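Local coordinates for halogenase PltM (Pseudomonas fluorescens, PDB 6BZN), which halogenates phenolic compounds as a flavin-dependent enzyme and is versatile in both substrate and halide, working as chlorinase, brominase and iodinase, at residues A65-S70 with G353-F358; L73-S78 with E85-S90; R472-V477 with N493-L498. One frame throughout, in Å; residues are numbered along the deposited sequence.

Contact 1: A65-S70 with G353-F358; sequences AATPES and GLITTF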
loop_
_atom_site.group_PDB
_atom_site.type_symbol
_atom_site.label_atom_id
_atom_site.label_comp_id
_atom_site.label_asym_id
_atom_site.label_seq_id
_atom_site.Cartn_x
_atom_site.Cartn_y
_atom_site.Cartn_z
ATOM N N ALA A 65 0.162 5.813 3.900
ATOM C CA ALA A 65 -0.132 6.741 2.811
ATOM C C ALA A 65 -1.256 6.192 1.969
ATOM O O ALA A 65 -1.082 5.206 1.244
ATOM C CB ALA A 65 1.109 6.972 1.958
ATOM N N ALA A 66 -2.428 6.808 2.074
ATOM C CA ALA A 66 -3.533 6.450 1.208
ATOM C C ALA A 66 -3.210 6.907 -0.213
ATOM O O ALA A 66 -2.327 7.743 -0.424
ATOM C CB ALA A 66 -4.836 7.068 1.692
ATOM N N THR A 67 -3.923 6.336 -1.174
ATOM C CA THR A 67 -3.760 6.664 -2.595
ATOM C C THR A 67 -5.137 6.878 -3.218
ATOM O O THR A 67 -6.152 6.526 -2.620
ATOM C CB THR A 67 -3.094 5.514 -3.348
ATOM O OG1 THR A 67 -3.720 4.279 -2.968
ATOM C CG2 THR A 67 -1.617 5.459 -3.041
ATOM N N PRO A 68 -5.181 7.446 -4.435
ATOM C CA PRO A 68 -6.486 7.493 -5.109
ATOM C C PRO A 68 -7.133 6.125 -5.214
ATOM O O PRO A 68 -8.321 6.001 -4.961
ATOM C CB PRO A 68 -6.163 8.085 -6.488
ATOM C CG PRO A 68 -4.871 8.777 -6.320
ATOM C CD PRO A 68 -4.120 8.121 -5.204
ATOM N N GLU A 69 -6.355 5.107 -5.570
ATOM C CA GLU A 69 -6.878 3.757 -5.703
ATOM C C GLU A 69 -7.417 3.221 -4.383
ATOM O O GLU A 69 -8.509 2.661 -4.343
ATOM C CB GLU A 69 -5.820 2.790 -6.231
ATOM C CG GLU A 69 -5.292 3.145 -7.620
ATOM C CD GLU A 69 -4.013 3.962 -7.606
ATOM O OE1 GLU A 69 -3.820 4.797 -6.688
ATOM O OE2 GLU A 69 -3.174 3.771 -8.522
ATOM N N SER A 70 -6.648 3.393 -3.305
ATOM C CA SER A 70 -7.082 2.846 -2.020
ATOM C C SER A 70 -8.387 3.520 -1.576
ATOM O O SER A 70 -9.259 2.861 -1.019
ATOM C CB SER A 70 -5.984 2.933 -0.953
ATOM O OG SER A 70 -5.761 4.259 -0.487
ATOM N N GLY A 353 0.695 -1.701 -1.148
ATOM C CA GLY A 353 0.178 -2.721 -0.219
ATOM C C GLY A 353 -1.284 -2.543 0.156
ATOM O O GLY A 353 -2.078 -3.479 0.049
ATOM N N LEU A 354 -1.654 -1.336 0.578
ATOM C CA LEU A 354 -3.045 -1.048 0.917
ATOM C C LEU A 354 -3.990 -1.254 -0.259
ATOM O O LEU A 354 -5.116 -1.735 -0.090
ATOM C CB LEU A 354 -3.207 0.391 1.427
ATOM C CG LEU A 354 -2.733 0.621 2.855
ATOM C CD1 LEU A 354 -2.656 2.123 3.105
ATOM C CD2 LEU A 354 -3.637 -0.065 3.867
ATOM N N ILE A 355 -3.519 -0.891 -1.449
ATOM C CA ILE A 355 -4.322 -1.030 -2.644
ATOM C C ILE A 355 -4.617 -2.506 -2.888
ATOM O O ILE A 355 -5.781 -2.892 -3.049
ATOM C CB ILE A 355 -3.614 -0.436 -3.882
ATOM C CG1 ILE A 355 -3.398 1.070 -3.695
ATOM C CG2 ILE A 355 -4.424 -0.745 -5.123
ATOM C CD1 ILE A 355 -2.566 1.741 -4.777
ATOM N N THR A 356 -3.558 -3.320 -2.910
ATOM C CA THR A 356 -3.709 -4.745 -3.178
ATOM C C THR A 356 -4.621 -5.382 -2.127
ATOM O O THR A 356 -5.507 -6.178 -2.475
ATOM C CB THR A 356 -2.348 -5.454 -3.204
ATOM O OG1 THR A 356 -1.464 -4.760 -4.097
ATOM C CG2 THR A 356 -2.489 -6.879 -3.652
ATOM N N THR A 357 -4.416 -5.008 -0.861
ATOM C CA THR A 357 -5.260 -5.480 0.246
ATOM C C THR A 357 -6.760 -5.223 0.042
ATOM O O THR A 357 -7.570 -6.150 0.139
ATOM C CB THR A 357 -4.799 -4.874 1.580
ATOM O OG1 THR A 357 -3.476 -5.334 1.866
ATOM C CG2 THR A 357 -5.726 -5.275 2.747
ATOM N N PHE A 358 -7.144 -3.975 -0.212
ATOM C CA PHE A 358 -8.563 -3.657 -0.291
ATOM C C PHE A 358 -9.188 -4.287 -1.523
ATOM O O PHE A 358 -10.341 -4.728 -1.478
ATOM C CB PHE A 358 -8.818 -2.139 -0.268
ATOM C CG PHE A 358 -8.330 -1.445 0.988
ATOM C CD1 PHE A 358 -8.320 -2.086 2.220
ATOM C CD2 PHE A 358 -7.914 -0.126 0.937
ATOM C CE1 PHE A 358 -7.872 -1.430 3.357
ATOM C CE2 PHE A 358 -7.461 0.535 2.077
ATOM C CZ PHE A 358 -7.428 -0.123 3.283
#
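Ile355 carries the apolar part of the contact, its side chain pushing between Thr67 and Glu69. With CG1 beside the backbone N (chi1 -63°) and the chain extended beyond it, the tip approaches residues 65-70. CG1 and CD1 cross Thr67 at about a right angle, each 3.3 Å from Thr67 OG1, and CD1 also lies 3.7 Å from Glu69 CB. Isoleucine suits the place because its longer arm, CG1 and CD1, reaches both Thr67 and Glu69. Nearby, Ser70 CB rests 4.1 Å from Phe358 CD2; a small residue lets the aromatic ring come close to the start of the helix. Leu354 CD1 approaches Ala65 O at 3.9 Å.

The polar bonds fix the partner that Ile355 meets. Thr67 OG1 accepts from Ser70 N (3.1 Å), while Ser70 OG accepts an almost straight bond from Thr67 N (2.9 Å, 175°). Glu69, bent at chi2, leaves its methylenes to Ile355, while OE2 forms a salt bridge with Arg352 and a hydrogen bond with Ser424.

The reciprocal Thr67-Ser70 bonds form a capping box at the start of helix 68-81. Ala65 and Leu354 both belong to the FAD-binding site, which holds no flavin here; a glycerol, probably from the crystallisation liquor, is hydrogen-bonded to Ala65 N.

Contact 2: L73-S78 with E85-S90; sequences LLRLLS and EIAYLS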
loop_
_atom_site.group_PDB
_atom_site.type_symbol
_atom_site.label_atom_id
_atom_site.label_comp_id
_atom_site.label_asym_id
_atom_site.label_seq_id
_atom_site.Cartn_x
_atom_site.Cartn_y
_atom_site.Cartn_z
ATOM N N LEU A 73 -11.236 2.060 -3.585
ATOM C CA LEU A 73 -11.479 0.707 -3.113
ATOM C C LEU A 73 -12.244 0.692 -1.802
ATOM O O LEU A 73 -13.138 -0.130 -1.624
ATOM C CB LEU A 73 -10.167 -0.087 -2.999
ATOM C CG LEU A 73 -9.553 -0.350 -4.370
ATOM C CD1 LEU A 73 -8.091 -0.736 -4.222
ATOM C CD2 LEU A 73 -10.353 -1.391 -5.157
ATOM N N LEU A 74 -11.924 1.596 -0.889
ATOM C CA LEU A 74 -12.701 1.670 0.361
ATOM C C LEU A 74 -14.144 2.064 0.069
ATOM O O LEU A 74 -15.076 1.494 0.642
ATOM C CB LEU A 74 -12.090 2.640 1.367
ATOM C CG LEU A 74 -10.824 2.143 2.069
ATOM C CD1 LEU A 74 -10.126 3.311 2.755
ATOM C CD2 LEU A 74 -11.122 1.033 3.067
ATOM N N ARG A 75 -14.331 3.020 -0.830
ATOM C CA ARG A 75 -15.683 3.439 -1.220
ATOM C C ARG A 75 -16.436 2.300 -1.919
ATOM O O ARG A 75 -17.639 2.125 -1.691
ATOM C CB ARG A 75 -15.643 4.701 -2.099
ATOM C CG ARG A 75 -15.289 5.978 -1.335
ATOM C CD ARG A 75 -14.977 7.155 -2.273
ATOM N NE ARG A 75 -16.173 7.728 -2.893
ATOM C CZ ARG A 75 -16.201 8.512 -3.987
ATOM N NH1 ARG A 75 -15.091 8.867 -4.634
ATOM N NH2 ARG A 75 -17.375 8.941 -4.441
ATOM N N LEU A 76 -15.735 1.523 -2.752
ATOM C CA LEU A 76 -16.339 0.354 -3.393
ATOM C C LEU A 76 -16.770 -0.702 -2.355
ATOM O O LEU A 76 -17.882 -1.239 -2.430
ATOM C CB LEU A 76 -15.398 -0.264 -4.419
ATOM C CG LEU A 76 -15.292 0.501 -5.748
ATOM C CD1 LEU A 76 -14.070 0.056 -6.537
ATOM C CD2 LEU A 76 -16.566 0.314 -6.574
ATOM N N LEU A 77 -15.899 -0.985 -1.389
ATOM C CA LEU A 77 -16.242 -1.896 -0.302
ATOM C C LEU A 77 -17.480 -1.431 0.458
ATOM O O LEU A 77 -18.398 -2.226 0.719
ATOM C CB LEU A 77 -15.066 -2.045 0.671
ATOM C CG LEU A 77 -13.982 -3.000 0.194
ATOM C CD1 LEU A 77 -12.667 -2.735 0.935
ATOM C CD2 LEU A 77 -14.433 -4.447 0.375
ATOM N N SER A 78 -17.483 -0.149 0.799
ATOM C CA SER A 78 -18.594 0.484 1.491
ATOM C C SER A 78 -19.919 0.350 0.724
ATOM O O SER A 78 -20.937 -0.009 1.300
ATOM C CB SER A 78 -18.272 1.959 1.729
ATOM O OG SER A 78 -19.318 2.612 2.426
ATOM N N GLU A 85 -19.753 3.423 7.074
ATOM C CA GLU A 85 -18.573 3.819 7.855
ATOM C C GLU A 85 -17.265 3.447 7.188
ATOM O O GLU A 85 -16.258 4.076 7.458
ATOM C CB GLU A 85 -18.589 3.259 9.302
ATOM C CG GLU A 85 -19.540 4.001 10.236
ATOM C CD GLU A 85 -19.320 3.695 11.719
ATOM O OE1 GLU A 85 -18.868 2.577 12.057
ATOM O OE2 GLU A 85 -19.617 4.598 12.554
ATOM N N ILE A 86 -17.273 2.434 6.329
ATOM C CA ILE A 86 -16.070 2.079 5.590
ATOM C C ILE A 86 -15.641 3.250 4.679
ATOM O O ILE A 86 -14.450 3.557 4.598
ATOM C CB ILE A 86 -16.242 0.755 4.810
ATOM C CG1 ILE A 86 -16.399 -0.410 5.782
ATOM C CG2 ILE A 86 -15.037 0.487 3.916
ATOM C CD1 ILE A 86 -16.681 -1.736 5.119
ATOM N N ALA A 87 -16.595 3.919 4.025
ATOM C CA ALA A 87 -16.270 5.043 3.129
ATOM C C ALA A 87 -15.669 6.236 3.880
ATOM O O ALA A 87 -14.864 6.960 3.325
ATOM C CB ALA A 87 -17.494 5.492 2.315
ATOM N N TYR A 88 -16.036 6.424 5.144
ATOM C CA TYR A 88 -15.393 7.460 5.977
ATOM C C TYR A 88 -13.870 7.390 5.951
ATOM O O TYR A 88 -13.197 8.426 5.894
ATOM C CB TYR A 88 -15.835 7.379 7.441
ATOM C CG TYR A 88 -17.297 7.651 7.689
ATOM C CD1 TYR A 88 -18.106 8.226 6.706
ATOM C CD2 TYR A 88 -17.858 7.392 8.935
ATOM C CE1 TYR A 88 -19.441 8.479 6.936
ATOM C CE2 TYR A 88 -19.196 7.662 9.179
ATOM C CZ TYR A 88 -19.975 8.204 8.167
ATOM O OH TYR A 88 -21.296 8.497 8.354
ATOM N N LEU A 89 -13.343 6.170 5.944
ATOM C CA LEU A 89 -11.912 5.955 6.007
ATOM C C LEU A 89 -11.176 6.416 4.744
ATOM O O LEU A 89 -9.967 6.517 4.765
ATOM C CB LEU A 89 -11.618 4.469 6.301
ATOM C CG LEU A 89 -12.200 3.964 7.623
ATOM C CD1 LEU A 89 -11.962 2.470 7.772
ATOM C CD2 LEU A 89 -11.637 4.732 8.810
ATOM N N SER A 90 -11.889 6.704 3.651
ATOM C CA SER A 90 -11.245 7.239 2.442
ATOM C C SER A 90 -11.063 8.747 2.421
ATOM O O SER A 90 -10.355 9.239 1.564
ATOM C CB SER A 90 -12.013 6.826 1.190
ATOM O OG SER A 90 -13.230 7.533 1.058
#
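Arg75 and Ala87 bring their CA atoms to 4.7 Å, and Ser78 and Ile86 follow at 5.1 Å, so the backbone of helix 68-81 lies very close to the short, weakly bonded helical turn in the first part of segment 85-90. Such closeness calls for small residues at the touching points, and alanine and serine supply them. Ser78 OG, anti to its own backbone N (chi1 -179°), reaches the Ala87 methyl, with OG and Ala87 CB 3.4 Å apart; its polar need is met by Ile83 O in the turn between the helices.

Branched aliphatic residues fill the inner side. Ile86 CG2 presses on the backbone at Leu74 O (3.4 Å) and, crossing the leucine side chain at about a right angle, meets Leu74 CD2 at 4.0 Å. The other branch of Leu74 turns to Leu89, CD1 lying 4.0 Å from Leu89 CB. Leucine thus fits here because its two methyls serve two different partners.

Toward the outer side, Ser90 OG donates to Ala87 O (2.9 Å), in the carbonyl plane at a C=O...OG angle of 149°, and Ser90 N bonds the same oxygen. The hydroxyl also lies 3.5 Å from Arg75 CG, alongside the arginine methylenes. With alanine at this position, Ala87 O would probably keep only the backbone donor of the pair, and the hydroxyl that lies against the Arg75 methylenes would be gone, letting the chain at this point move more easily.

Helix 33-44 closes the inner side, with Leu37 against Leu74 and Ile86, while helix 140-153 packs on Ile86 and Leu89 through Ile150 and Phe146. Helices 352-374 and 410-441 pack against Leu73 and Leu76 of helix 68-81.

Contact 3: R472-V477 with N493-L498; sequences RQSCQV and NALHEL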
loop_
_atom_site.group_PDB
_atom_site.type_symbol
_atom_site.label_atom_id
_atom_site.label_comp_id
_atom_site.label_asym_id
_atom_site.label_seq_id
_atom_site.Cartn_x
_atom_site.Cartn_y
_atom_site.Cartn_z
ATOM N N ARG A 472 5.661 -2.556 -19.384
ATOM C CA ARG A 472 6.539 -3.692 -19.696
ATOM C C ARG A 472 7.856 -3.220 -20.345
ATOM O O ARG A 472 8.952 -3.552 -19.878
ATOM C CB ARG A 472 5.778 -4.686 -20.596
ATOM C CG ARG A 472 6.513 -5.956 -21.000
ATOM C CD ARG A 472 5.669 -6.861 -21.908
ATOM N NE ARG A 472 5.017 -6.156 -23.028
ATOM C CZ ARG A 472 5.616 -5.747 -24.155
ATOM N NH1 ARG A 472 6.920 -5.948 -24.375
ATOM N NH2 ARG A 472 4.901 -5.120 -25.085
ATOM N N GLN A 473 7.741 -2.399 -21.385
ATOM C CA GLN A 473 8.924 -1.908 -22.100
ATOM C C GLN A 473 9.795 -0.967 -21.261
ATOM O O GLN A 473 11.023 -1.044 -21.312
ATOM C CB GLN A 473 8.524 -1.248 -23.418
ATOM C CG GLN A 473 7.915 -2.221 -24.412
ATOM C CD GLN A 473 7.547 -1.539 -25.720
ATOM O OE1 GLN A 473 6.372 -1.324 -26.019
ATOM N NE2 GLN A 473 8.548 -1.167 -26.481
ATOM N N SER A 474 9.162 -0.099 -20.471
ATOM C CA SER A 474 9.903 0.779 -19.559
ATOM C C SER A 474 10.680 0.017 -18.485
ATOM O O SER A 474 11.814 0.386 -18.184
ATOM C CB SER A 474 8.965 1.798 -18.902
ATOM O OG SER A 474 8.346 2.592 -19.891
ATOM N N CYS A 475 10.075 -1.026 -17.907
ATOM C CA CYS A 475 10.780 -1.875 -16.935
ATOM C C CYS A 475 11.955 -2.613 -17.576
ATOM O O CYS A 475 13.012 -2.721 -16.955
ATOM C CB CYS A 475 9.833 -2.873 -16.261
ATOM S SG CYS A 475 8.642 -2.082 -15.157
ATOM N N GLN A 476 11.774 -3.088 -18.812
ATOM C CA GLN A 476 12.864 -3.717 -19.590
ATOM C C GLN A 476 14.027 -2.749 -19.765
ATOM O O GLN A 476 15.178 -3.149 -19.581
ATOM C CB GLN A 476 12.392 -4.197 -20.974
ATOM C CG GLN A 476 11.502 -5.423 -20.940
ATOM C CD GLN A 476 10.745 -5.695 -22.247
ATOM O OE1 GLN A 476 10.938 -5.014 -23.264
ATOM N NE2 GLN A 476 9.869 -6.707 -22.218
ATOM N N VAL A 477 13.720 -1.487 -20.100
ATOM C CA VAL A 477 14.743 -0.441 -20.230
ATOM C C VAL A 477 15.502 -0.275 -18.913
ATOM O O VAL A 477 16.744 -0.240 -18.915
ATOM C CB VAL A 477 14.165 0.933 -20.693
ATOM C CG1 VAL A 477 15.181 2.054 -20.513
ATOM C CG2 VAL A 477 13.704 0.866 -22.145
ATOM N N ASN A 493 16.341 9.044 -21.905
ATOM C CA ASN A 493 15.855 9.310 -23.255
ATOM C C ASN A 493 15.028 8.163 -23.839
ATOM O O ASN A 493 14.017 8.401 -24.493
ATOM C CB ASN A 493 16.999 9.635 -24.198
ATOM C CG ASN A 493 16.494 10.088 -25.552
ATOM O OD1 ASN A 493 15.959 11.190 -25.680
ATOM N ND2 ASN A 493 16.605 9.224 -26.555
ATOM N N ALA A 494 15.479 6.929 -23.617
ATOM C CA ALA A 494 14.746 5.734 -24.036
ATOM C C ALA A 494 13.355 5.694 -23.386
ATOM O O ALA A 494 12.352 5.404 -24.061
ATOM C CB ALA A 494 15.541 4.476 -23.704
ATOM N N LEU A 495 13.282 6.016 -22.090
ATOM C CA LEU A 495 11.980 6.126 -21.429
ATOM C C LEU A 495 11.110 7.223 -22.050
ATOM O O LEU A 495 9.931 7.010 -22.294
ATOM C CB LEU A 495 12.127 6.367 -19.925
ATOM C CG LEU A 495 12.751 5.264 -19.073
ATOM C CD1 LEU A 495 12.927 5.769 -17.644
ATOM C CD2 LEU A 495 11.925 3.992 -19.096
ATOM N N HIS A 496 11.689 8.391 -22.287
ATOM C CA HIS A 496 10.951 9.519 -22.859
ATOM C C HIS A 496 10.328 9.146 -24.216
ATOM O O HIS A 496 9.170 9.438 -24.472
ATOM C CB HIS A 496 11.880 10.724 -22.997
ATOM C CG HIS A 496 11.182 12.003 -23.334
ATOM N ND1 HIS A 496 11.796 13.015 -24.037
ATOM C CD2 HIS A 496 9.930 12.438 -23.067
ATOM C CE1 HIS A 496 10.961 14.029 -24.169
ATOM N NE2 HIS A 496 9.819 13.702 -23.598
ATOM N N GLU A 497 11.086 8.458 -25.059
ATOM C CA GLU A 497 10.577 8.034 -26.374
ATOM C C GLU A 497 9.422 7.026 -26.241
ATOM O O GLU A 497 8.426 7.116 -26.973
ATOM C CB GLU A 497 11.717 7.491 -27.243
ATOM C CG GLU A 497 12.772 8.538 -27.621
ATOM C CD GLU A 497 12.227 9.655 -28.512
ATOM O OE1 GLU A 497 11.391 9.356 -29.385
ATOM O OE2 GLU A 497 12.614 10.838 -28.327
ATOM N N LEU A 498 9.536 6.092 -25.291
ATOM C CA LEU A 498 8.424 5.189 -24.969
ATOM C C LEU A 498 7.166 5.948 -24.521
ATOM O O LEU A 498 6.059 5.628 -24.962
ATOM C CB LEU A 498 8.840 4.159 -23.897
ATOM C CG LEU A 498 9.863 3.106 -24.346
ATOM C CD1 LEU A 498 10.343 2.263 -23.177
ATOM C CD2 LEU A 498 9.275 2.232 -25.449
#
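The carboxamide of Gln473 has a methyl of Leu498 above its plane: CD2 stands over the nitrogen, 3.6 Å from Gln473 NE2. The long, extended glutamine brings its amide under the leucine methyl, the two side chains crossing at a slant, and its methylene CB borders the same side chain. Glutamine suits this partly exposed margin, since its apolar stem can pack while its polar end stays near solvent; OE1 has a weak hydrogen bond to Ser469.

The other branch of Leu498 goes deeper, with CD1 3.8 Å from Val477 CG2 and 3.9 Å from Ser474 OG. The valine and leucine side chains pass side by side, pointing opposite ways. Leu470 completes a set of four residues, with Gln473, Ser474 and Val477, around Leu498: a knob-into-hole fit, in a hairpin of antiparallel helices. The local axes of segments 472-477 and 493-498 run at 173° and approach to 9.9 Å.

The second methyl of Val477 has other partners. Because CG1 is anti to the backbone N (chi1 167°), it can meet both Ala494 CB and Leu495 CD2, each 4.0 Å from it. Leu495 CD2 also reaches Ser474 CB at 3.7 Å. Ser474 is small enough to admit that methyl, and its buried hydroxyl is satisfied by Leu470 O one turn earlier. Beneath this pair, helix 410-441 supplies Trp416 and Val419 to Ser474, and Leu412 and Val415 to Leu495.

Overall arrangement
Contacts 1 and 2 are neighbours, their centres about 11 Å apart, and share helix 68-81: its start belongs to contact 1, its middle to contact 2. Phe358 and Leu73 join them directly. Along the chain contact 2 is nested within the long loop closed by contact 1, which draws helix 352-374 back onto the flavin-binding part near the N-terminus. Contact 3 comes later, in the C-terminal helices, with its centre about 26 Å from that of contact 1 and 36 Å from that of contact 2. Helix 410-441 nevertheless borders all three. Contact 1 thus includes residues of the FAD site and contact 2 packs next to it, whereas contact 3 joins peripheral helices far from it.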